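Local coordinates for protein alpha-L-arabinofuranosidase B (Aspergillus kawachii, PDB 6SXT) that hydrolyses terminal non-reducing alpha-L-arabinofuranosyl residues from arabinoxylan, arabinan and arabinogalactan side chains during plant hemicellulose breakdown, at residues Y34-T45 with F64-I75; G54-D62 with T113-G121. All coordinates share one frame; numbering follows the deposited sequence. Where two conformers were deposited one is given.

Contact 1: Y34-T45 with F64-I75. With NAG (2-acetamido-2-deoxy-beta-D-glucopyranose), chain D; EDO (1,2-ethanediol), chain B.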
loop_
_atom_site.group_PDB
_atom_site.type_symbol
_atom_site.label_atom_id
_atom_site.label_comp_id
_atom_site.label_asym_id
_atom_site.label_seq_id
_atom_site.Cartn_x
_atom_site.Cartn_y
_atom_site.Cartn_z
ATOM N N TYR A 34 12.677 -7.052 -6.605
ATOM C CA TYR A 34 11.286 -7.101 -7.096
ATOM C C TYR A 34 11.253 -7.014 -8.616
ATOM O O TYR A 34 12.258 -6.637 -9.235
ATOM C CB TYR A 34 10.421 -6.016 -6.426
ATOM C CG TYR A 34 10.784 -4.592 -6.697
ATOM C CD1 TYR A 34 11.775 -3.961 -5.985
ATOM C CD2 TYR A 34 10.084 -3.827 -7.632
ATOM C CE1 TYR A 34 12.054 -2.618 -6.159
ATOM C CE2 TYR A 34 10.378 -2.468 -7.856
ATOM C CZ TYR A 34 11.331 -1.850 -7.061
ATOM O OH TYR A 34 11.661 -0.537 -7.243
ATOM N N GLN A 35 10.101 -7.382 -9.149
ATOM C CA GLN A 35 9.794 -7.278 -10.581
ATOM C C GLN A 35 8.724 -6.209 -10.813
ATOM O O GLN A 35 7.771 -6.126 -10.032
ATOM C CB GLN A 35 9.407 -8.640 -11.089
ATOM C CG GLN A 35 9.230 -8.653 -12.611
ATOM C CD GLN A 35 8.626 -9.942 -13.097
ATOM O OE1 GLN A 35 7.460 -10.190 -12.904
ATOM N NE2 GLN A 35 9.448 -10.762 -13.757
ATOM N N LEU A 36 8.924 -5.477 -11.886
ATOM C CA LEU A 36 7.980 -4.480 -12.406
ATOM C C LEU A 36 7.342 -4.991 -13.684
ATOM O O LEU A 36 8.054 -5.650 -14.469
ATOM C CB LEU A 36 8.719 -3.205 -12.740
ATOM C CG LEU A 36 9.284 -2.422 -11.573
ATOM C CD1 LEU A 36 10.335 -1.435 -12.062
ATOM C CD2 LEU A 36 8.162 -1.712 -10.817
ATOM N N GLN A 37 6.118 -4.554 -13.944
ATOM C CA GLN A 37 5.457 -4.721 -15.255
ATOM C C GLN A 37 4.918 -3.359 -15.653
ATOM O O GLN A 37 4.255 -2.740 -14.803
ATOM C CB GLN A 37 4.352 -5.750 -15.217
ATOM C CG GLN A 37 3.714 -5.971 -16.591
ATOM C CD GLN A 37 2.648 -7.048 -16.517
ATOM O OE1 GLN A 37 2.064 -7.335 -15.464
ATOM N NE2 GLN A 37 2.462 -7.776 -17.624
ATOM N N ARG A 38 5.219 -2.904 -16.848
ATOM C CA ARG A 38 4.763 -1.578 -17.303
ATOM C C ARG A 38 3.595 -1.724 -18.264
ATOM O O ARG A 38 3.523 -2.682 -19.038
ATOM C CB ARG A 38 5.904 -0.767 -17.898
ATOM C CG ARG A 38 6.475 -1.301 -19.211
ATOM C CD ARG A 38 7.666 -0.475 -19.613
ATOM N NE ARG A 38 8.258 -1.033 -20.798
ATOM C CZ ARG A 38 9.407 -0.657 -21.314
ATOM N NH1 ARG A 38 10.173 0.229 -20.696
ATOM N NH2 ARG A 38 9.842 -1.265 -22.415
ATOM N N GLY A 39 2.730 -0.721 -18.252
ATOM C CA GLY A 39 1.487 -0.815 -19.030
ATOM C C GLY A 39 1.671 -0.580 -20.502
ATOM O O GLY A 39 0.806 -1.054 -21.297
ATOM N N SER A 40 2.697 0.109 -20.920
ATOM C CA SER A 40 2.917 0.480 -22.344
ATOM C C SER A 40 3.042 -0.772 -23.210
ATOM O O SER A 40 2.414 -0.884 -24.276
ATOM C CB SER A 40 4.126 1.329 -22.461
ATOM O OG SER A 40 5.273 0.629 -21.911
ATOM N N ASP A 41 3.799 -1.771 -22.771
ATOM C CA ASP A 41 4.030 -2.976 -23.596
ATOM C C ASP A 41 3.825 -4.256 -22.778
ATOM O O ASP A 41 4.044 -5.366 -23.320
ATOM C CB ASP A 41 5.394 -2.913 -24.285
ATOM C CG ASP A 41 6.593 -2.798 -23.348
ATOM O OD1 ASP A 41 6.379 -3.019 -22.106
ATOM O OD2 ASP A 41 7.707 -2.564 -23.850
ATOM N N ASP A 42 3.408 -4.162 -21.514
ATOM C CA ASP A 42 3.192 -5.295 -20.614
ATOM C C ASP A 42 4.468 -6.117 -20.385
ATOM O O ASP A 42 4.311 -7.225 -19.845
ATOM C CB ASP A 42 2.061 -6.178 -21.109
ATOM C CG ASP A 42 0.691 -5.605 -20.807
ATOM O OD1 ASP A 42 0.581 -4.784 -19.888
ATOM O OD2 ASP A 42 -0.255 -6.036 -21.477
ATOM N N THR A 43 5.627 -5.577 -20.707
ATOM C CA THR A 43 6.872 -6.303 -20.403
ATOM C C THR A 43 7.323 -6.026 -18.965
ATOM O O THR A 43 6.831 -5.130 -18.288
ATOM C CB THR A 43 7.994 -5.990 -21.386
ATOM O OG1 THR A 43 8.480 -4.653 -21.237
ATOM C CG2 THR A 43 7.514 -6.240 -22.811
ATOM N N THR A 44 8.300 -6.784 -18.536
ATOM C CA THR A 44 8.795 -6.724 -17.138
ATOM C C THR A 44 10.268 -6.433 -17.072
ATOM O O THR A 44 11.005 -6.576 -18.069
ATOM C CB THR A 44 8.557 -8.034 -16.415
ATOM O OG1 THR A 44 9.317 -9.082 -17.031
ATOM C CG2 THR A 44 7.105 -8.412 -16.387
ATOM N N THR A 45 10.720 -6.006 -15.898
ATOM C CA THR A 45 12.138 -5.886 -15.597
ATOM C C THR A 45 12.290 -6.131 -14.105
ATOM O O THR A 45 11.275 -6.123 -13.365
ATOM C CB THR A 45 12.715 -4.551 -16.045
ATOM O OG1 THR A 45 14.145 -4.737 -16.090
ATOM C CG2 THR A 45 12.377 -3.407 -15.111
ATOM N N PHE A 64 12.359 2.723 -16.389
ATOM C CA PHE A 64 11.494 1.669 -16.981
ATOM C C PHE A 64 10.058 2.170 -17.076
ATOM O O PHE A 64 9.376 1.873 -18.054
ATOM C CB PHE A 64 11.576 0.404 -16.134
ATOM C CG PHE A 64 10.806 -0.735 -16.720
ATOM C CD1 PHE A 64 11.249 -1.343 -17.887
ATOM C CD2 PHE A 64 9.662 -1.229 -16.108
ATOM C CE1 PHE A 64 10.568 -2.431 -18.408
ATOM C CE2 PHE A 64 9.002 -2.330 -16.625
ATOM C CZ PHE A 64 9.486 -2.946 -17.742
ATOM N N CYS A 65 9.626 2.961 -16.087
ATOM C CA CYS A 65 8.219 3.340 -15.894
ATOM C C CYS A 65 7.906 4.707 -16.551
ATOM O O CYS A 65 6.781 5.186 -16.389
ATOM C CB CYS A 65 7.923 3.293 -14.403
ATOM S SG CYS A 65 8.133 1.604 -13.767
ATOM N N ALA A 66 8.865 5.335 -17.221
ATOM C CA ALA A 66 8.698 6.683 -17.805
ATOM C C ALA A 66 7.539 6.664 -18.811
ATOM O O ALA A 66 7.420 5.740 -19.627
ATOM C CB ALA A 66 9.970 7.120 -18.459
ATOM N N ASN A 67 6.649 7.662 -18.748
ATOM C CA ASN A 67 5.575 7.814 -19.748
ATOM C C ASN A 67 4.672 6.594 -19.775
ATOM O O ASN A 67 4.132 6.277 -20.828
ATOM C CB ASN A 67 6.111 8.098 -21.155
ATOM C CG ASN A 67 7.025 9.264 -21.120
ATOM O OD1 ASN A 67 8.242 9.078 -21.094
ATOM N ND2 ASN A 67 6.426 10.446 -21.079
ATOM N N THR A 68 4.494 5.915 -18.639
ATOM C CA THR A 68 3.543 4.814 -18.524
ATOM C C THR A 68 3.252 4.607 -17.048
ATOM O O THR A 68 3.557 5.509 -16.241
ATOM C CB THR A 68 4.067 3.565 -19.257
ATOM O OG1 THR A 68 3.044 2.584 -19.348
ATOM C CG2 THR A 68 5.322 2.947 -18.650
ATOM N N THR A 69 2.676 3.452 -16.771
ATOM C CA THR A 69 2.293 3.027 -15.413
ATOM C C THR A 69 3.018 1.729 -15.105
ATOM O O THR A 69 3.286 0.952 -16.030
ATOM C CB THR A 69 0.777 2.865 -15.292
ATOM O OG1 THR A 69 0.350 1.889 -16.241
ATOM C CG2 THR A 69 0.108 4.207 -15.458
ATOM N N CYS A 70 3.284 1.496 -13.834
ATOM C CA CYS A 70 3.980 0.257 -13.427
ATOM C C CYS A 70 3.263 -0.385 -12.259
ATOM O O CYS A 70 2.743 0.315 -11.367
ATOM C CB CYS A 70 5.407 0.533 -13.045
ATOM S SG CYS A 70 6.510 0.591 -14.483
ATOM N N LEU A 71 3.319 -1.708 -12.259
ATOM C CA LEU A 71 2.841 -2.578 -11.183
ATOM C C LEU A 71 4.037 -3.371 -10.668
ATOM O O LEU A 71 4.938 -3.708 -11.461
ATOM C CB LEU A 71 1.817 -3.544 -11.743
ATOM C CG LEU A 71 0.531 -2.912 -12.278
ATOM C CD1 LEU A 71 -0.373 -3.962 -12.899
ATOM C CD2 LEU A 71 -0.202 -2.136 -11.191
ATOM N N ILE A 72 4.014 -3.656 -9.377
ATOM C CA ILE A 72 4.964 -4.606 -8.758
ATOM C C ILE A 72 4.371 -5.999 -8.897
ATOM O O ILE A 72 3.383 -6.316 -8.259
ATOM C CB ILE A 72 5.280 -4.220 -7.313
ATOM C CG1 ILE A 72 5.981 -2.875 -7.271
ATOM C CG2 ILE A 72 6.118 -5.290 -6.653
ATOM C CD1 ILE A 72 6.004 -2.250 -5.872
ATOM N N THR A 73 4.946 -6.814 -9.780
ATOM C CA THR A 73 4.427 -8.177 -10.041
ATOM C C THR A 73 4.961 -9.186 -9.025
ATOM O O THR A 73 4.236 -10.140 -8.694
ATOM C CB THR A 73 4.759 -8.623 -11.464
ATOM O OG1 THR A 73 6.135 -8.320 -11.669
ATOM C CG2 THR A 73 3.891 -7.944 -12.493
ATOM N N ILE A 74 6.210 -9.044 -8.580
ATOM C CA ILE A 74 6.829 -10.044 -7.701
ATOM C C ILE A 74 7.657 -9.293 -6.671
ATOM O O ILE A 74 8.389 -8.377 -7.045
ATOM C CB ILE A 74 7.720 -11.044 -8.458
ATOM C CG1 ILE A 74 7.018 -11.637 -9.688
ATOM C CG2 ILE A 74 8.245 -12.137 -7.496
ATOM C CD1 ILE A 74 7.950 -12.538 -10.489
ATOM N N ILE A 75 7.539 -9.710 -5.421
ATOM C CA ILE A 75 8.498 -9.312 -4.368
ATOM C C ILE A 75 9.317 -10.571 -4.102
ATOM O O ILE A 75 8.806 -11.558 -3.600
ATOM C CB ILE A 75 7.786 -8.782 -3.116
ATOM C CG1 ILE A 75 6.800 -7.639 -3.443
ATOM C CG2 ILE A 75 8.819 -8.304 -2.144
ATOM C CD1 ILE A 75 5.733 -7.443 -2.405
HETATM C C1 NAG D . 7.217 11.639 -21.013
HETATM C C2 NAG D . 7.089 12.539 -22.236
HETATM C C3 NAG D . 7.990 13.779 -22.082
HETATM C C4 NAG D . 7.750 14.467 -20.728
HETATM C C5 NAG D . 7.647 13.474 -19.574
HETATM C C6 NAG D . 7.130 14.143 -18.275
HETATM C C7 NAG D . 6.402 11.260 -24.223
HETATM C C8 NAG D . 6.835 10.448 -25.395
HETATM N N2 NAG D . 7.373 11.789 -23.463
HETATM O O3 NAG D . 7.790 14.733 -23.176
HETATM O O4 NAG D . 8.728 15.484 -20.494
HETATM O O5 NAG D . 6.779 12.360 -19.848
HETATM O O6 NAG D . 5.837 14.774 -18.522
HETATM O O7 NAG D . 5.209 11.441 -23.972
HETATM C C1 EDO B . 3.967 -11.804 -14.033
HETATM O O1 EDO B . 5.278 -12.006 -13.438
HETATM C C2 EDO B . 3.905 -11.401 -15.471
#
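The phenyl ring of Phe64 sits between two side chains of the facing hairpin. On one face lies Arg38, its guanidinium flat on the ring with the planes 10° apart and its CD 3.7 Å from the ring centroid. On the opposite face Thr45 sets its CG2 squarely over the middle, 3.5 Å from the centroid. Arg38 is extended from CG to NE, and its NH1 reaches past the ring to the Phe64 carbonyl O (3.2 Å), lying in the plane of that carbonyl and on a lone pair. The same guanidinium grips Asp41 side-on, NE to OD1 and NH2 to OD2 (2.9 Å), so three bonds and a stack fix its rotation. Asp41 OD1 also accepts from Thr43 N, an Asx turn, and from Thr43 OG1.

Strands 34-38 and 70-75 are the antiparallel middle pair of a four-stranded sheet in the catalytic domain, with a beta bulge where the register slips between Gln35 and Leu36. Beside the bulge, Thr73 OG1 donates to Gln35 OE1 (2.6 Å) in the amide carbonyl plane; with CG anti to the backbone N (chi1 -173°), the Gln35 chain runs out over Thr73. Its OE1 takes a second bond from an ethanediol. On the other face of the sheet, Leu36 CD1 packs on Cys65 SG (4.1 Å), whose disulfide to Cys70 closes the loop carrying the N-glycan on Asn67.

Contact 2: G54-D62 with T113-G121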
loop_
_atom_site.group_PDB
_atom_site.type_symbol
_atom_site.label_atom_id
_atom_site.label_comp_id
_atom_site.label_asym_id
_atom_site.label_seq_id
_atom_site.Cartn_x
_atom_site.Cartn_y
_atom_site.Cartn_z
ATOM N N GLY A 54 22.745 -3.266 -0.386
ATOM C CA GLY A 54 22.378 -1.863 -0.467
ATOM C C GLY A 54 20.905 -1.596 -0.744
ATOM O O GLY A 54 20.008 -2.406 -0.454
ATOM N N ILE A 55 20.682 -0.441 -1.337
ATOM C CA ILE A 55 19.339 0.167 -1.556
ATOM C C ILE A 55 18.896 -0.097 -2.995
ATOM O O ILE A 55 19.714 -0.034 -3.916
ATOM C CB ILE A 55 19.387 1.669 -1.248
ATOM C CG1 ILE A 55 20.008 1.947 0.122
ATOM C CG2 ILE A 55 18.015 2.296 -1.345
ATOM C CD1 ILE A 55 19.301 1.258 1.264
ATOM N N ALA A 56 17.600 -0.348 -3.195
ATOM C CA ALA A 56 17.031 -0.546 -4.521
ATOM C C ALA A 56 17.436 0.554 -5.498
ATOM O O ALA A 56 17.479 1.737 -5.113
ATOM C CB ALA A 56 15.504 -0.584 -4.393
ATOM N N ASP A 57 17.600 0.156 -6.758
ATOM C CA ASP A 57 17.898 1.075 -7.874
ATOM C C ASP A 57 16.612 1.765 -8.333
ATOM O O ASP A 57 15.994 1.398 -9.358
ATOM C CB ASP A 57 18.540 0.313 -9.020
ATOM C CG ASP A 57 19.110 1.185 -10.112
ATOM O OD1 ASP A 57 18.911 2.380 -10.059
ATOM O OD2 ASP A 57 19.774 0.539 -10.983
ATOM N N ALA A 58 16.153 2.737 -7.559
ATOM C CA ALA A 58 14.916 3.478 -7.858
ATOM C C ALA A 58 15.036 4.219 -9.200
ATOM O O ALA A 58 14.046 4.376 -9.901
ATOM C CB ALA A 58 14.647 4.442 -6.742
ATOM N N SER A 59 16.244 4.630 -9.571
ATOM C CA SER A 59 16.425 5.334 -10.839
ATOM C C SER A 59 16.093 4.390 -11.996
ATOM O O SER A 59 15.439 4.839 -12.977
ATOM C CB SER A 59 17.838 5.900 -10.870
ATOM O OG SER A 59 18.021 6.545 -12.097
ATOM N N ALA A 60 16.472 3.121 -11.881
ATOM C CA ALA A 60 16.145 2.126 -12.916
ATOM C C ALA A 60 14.628 1.938 -12.996
ATOM O O ALA A 60 14.088 1.749 -14.078
ATOM C CB ALA A 60 16.841 0.813 -12.661
ATOM N N GLN A 61 13.911 1.991 -11.881
ATOM C CA GLN A 61 12.440 1.931 -11.939
ATOM C C GLN A 61 11.888 3.151 -12.675
ATOM O O GLN A 61 11.070 2.990 -13.571
ATOM C CB GLN A 61 11.820 1.842 -10.549
ATOM C CG GLN A 61 10.307 1.935 -10.603
ATOM C CD GLN A 61 9.621 1.790 -9.279
ATOM O OE1 GLN A 61 9.857 0.835 -8.555
ATOM N NE2 GLN A 61 8.720 2.735 -8.978
ATOM N N ASP A 62 12.342 4.332 -12.282
ATOM C CA ASP A 62 11.853 5.568 -12.916
ATOM C C ASP A 62 12.073 5.478 -14.439
ATOM O O ASP A 62 11.185 5.928 -15.214
ATOM C CB ASP A 62 12.585 6.763 -12.336
ATOM C CG ASP A 62 12.233 7.069 -10.898
ATOM O OD1 ASP A 62 11.264 6.502 -10.380
ATOM O OD2 ASP A 62 12.923 7.961 -10.321
ATOM N N THR A 113 12.796 7.868 1.177
ATOM C CA THR A 113 14.246 7.824 1.067
ATOM C C THR A 113 14.764 6.952 2.184
ATOM O O THR A 113 14.176 6.937 3.295
ATOM C CB THR A 113 14.942 9.190 1.030
ATOM O OG1 THR A 113 14.572 9.931 2.203
ATOM C CG2 THR A 113 14.615 9.962 -0.229
ATOM N N LEU A 114 15.836 6.235 1.904
ATOM C CA LEU A 114 16.623 5.484 2.916
ATOM C C LEU A 114 17.993 6.155 2.975
ATOM O O LEU A 114 18.698 6.147 1.924
ATOM C CB LEU A 114 16.732 4.005 2.538
ATOM C CG LEU A 114 15.593 3.106 3.006
ATOM C CD1 LEU A 114 14.293 3.452 2.300
ATOM C CD2 LEU A 114 15.948 1.655 2.713
ATOM N N ASN A 115 18.262 6.825 4.079
ATOM C CA ASN A 115 19.492 7.661 4.254
ATOM C C ASN A 115 19.712 8.557 3.024
ATOM O O ASN A 115 20.875 8.649 2.511
ATOM C CB ASN A 115 20.687 6.779 4.473
ATOM C CG ASN A 115 21.850 7.488 5.182
ATOM O OD1 ASN A 115 21.742 8.630 5.644
ATOM N ND2 ASN A 115 22.959 6.788 5.209
ATOM N N GLY A 116 18.656 9.174 2.556
ATOM C CA GLY A 116 18.660 10.165 1.472
ATOM C C GLY A 116 18.552 9.629 0.062
ATOM O O GLY A 116 18.471 10.476 -0.858
ATOM N N GLN A 117 18.529 8.319 -0.146
ATOM C CA GLN A 117 18.431 7.690 -1.467
ATOM C C GLN A 117 16.979 7.250 -1.667
ATOM O O GLN A 117 16.420 6.562 -0.798
ATOM C CB GLN A 117 19.446 6.542 -1.512
ATOM C CG GLN A 117 19.550 5.902 -2.866
ATOM C CD GLN A 117 20.720 4.924 -2.998
ATOM O OE1 GLN A 117 20.572 4.017 -3.811
ATOM N NE2 GLN A 117 21.814 5.142 -2.269
ATOM N N LYS A 118 16.394 7.609 -2.800
ATOM C CA LYS A 118 14.992 7.268 -3.091
ATOM C C LYS A 118 14.814 5.757 -3.229
ATOM O O LYS A 118 15.677 5.024 -3.729
ATOM C CB LYS A 118 14.497 7.986 -4.355
ATOM C CG LYS A 118 12.975 8.093 -4.398
ATOM C CD LYS A 118 12.475 8.934 -5.549
ATOM C CE LYS A 118 10.986 8.988 -5.545
ATOM N NZ LYS A 118 10.536 9.880 -6.607
ATOM N N ALA A 119 13.677 5.281 -2.733
ATOM C CA ALA A 119 13.221 3.914 -2.962
ATOM C C ALA A 119 11.712 3.905 -2.887
ATOM O O ALA A 119 11.092 4.924 -2.511
ATOM C CB ALA A 119 13.804 2.966 -1.935
ATOM N N TYR A 120 11.139 2.765 -3.241
ATOM C CA TYR A 120 9.670 2.615 -3.365
ATOM C C TYR A 120 9.186 1.440 -2.544
ATOM O O TYR A 120 9.726 0.330 -2.707
ATOM C CB TYR A 120 9.339 2.408 -4.837
ATOM C CG TYR A 120 9.576 3.631 -5.676
ATOM C CD1 TYR A 120 8.730 4.736 -5.580
ATOM C CD2 TYR A 120 10.675 3.721 -6.535
ATOM C CE1 TYR A 120 8.915 5.859 -6.375
ATOM C CE2 TYR A 120 10.857 4.833 -7.347
ATOM C CZ TYR A 120 9.981 5.912 -7.262
ATOM O OH TYR A 120 10.213 7.026 -8.020
ATOM N N GLY A 121 8.176 1.686 -1.691
ATOM C CA GLY A 121 7.466 0.636 -0.977
ATOM C C GLY A 121 6.267 0.127 -1.740
ATOM O O GLY A 121 6.020 0.531 -2.864
HETATM O O HOH W 1 17.905 4.319 -4.886
HETATM O O HOH W 2 12.200 10.025 -8.887
#
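Helix 58-62 crosses strand 117-121 at 65°, the two axes 8.3 Å apart at closest, and the backbones come nearest at Ala58 and Ala119, where the CA atoms are 5.2 Å apart. Ala58 points its CB at the strand, 3.2 Å from Lys118 O, and also touches the Tyr120 ring at CE2. One turn further along the helix, the Gln61 amide lies nearly flat against that ring, the planes 19° apart, with NE2 over one face near its rim, 3.3 Å from Tyr120 CD2. The amide's polar partners lie elsewhere, at Tyr34 and the carbonyl of Ala107.

Tyr120 OH donates to Asp62 OD1 (2.6 Å), which accepts on its syn lone pair, and the carboxylate stands steeply to the ring at 73°. Ahead of the helix, where Asp57 is the N-cap with its side-chain OD1 accepting from Ala60 N, Ile55 sets CD1 against CD2 of Leu114 (3.7 Å), the first residue of the type I' turn 114-117 that joins strands 111-114 and 117-124, while its CB passes alongside the Gln117 amide. A water lies 2.6 Å from both Ala56 O and Lys118 O, though more acceptors surround it than it has protons to give.

Lys118 NZ gives a weak bond to Tyr120 OH and reaches Asp62 OD2 through a second water. The phenol thus lies between a carboxylate and what is probably a protonated lysine, an arrangement that probably strengthens its donation to Asp62 and keeps that carboxylate ionised.

From the N terminus the chain enters contact 1 on strand 34-38, turns back through 44-47, and passes through the loop 54-57 into helix 58-64. Contact 1 closes when 64-75 returns beside the first strand, with 18 residues between Thr45 and Phe64. Contact 2 closes later, when 113-121 comes back after 50 intervening residues. The segments alternate, so the two loops cross. Contact 1 joins strands of the four-stranded sheet, whereas contact 2 seats the helix on strand 117-124, and the loop before it on the turn end of strand 111-114, in the large antiparallel sheet. They meet through Tyr34 OH and Gln61 OE1, a probable hydrogen bond of 2.6 Å, and through packing of Leu36 on Gln61.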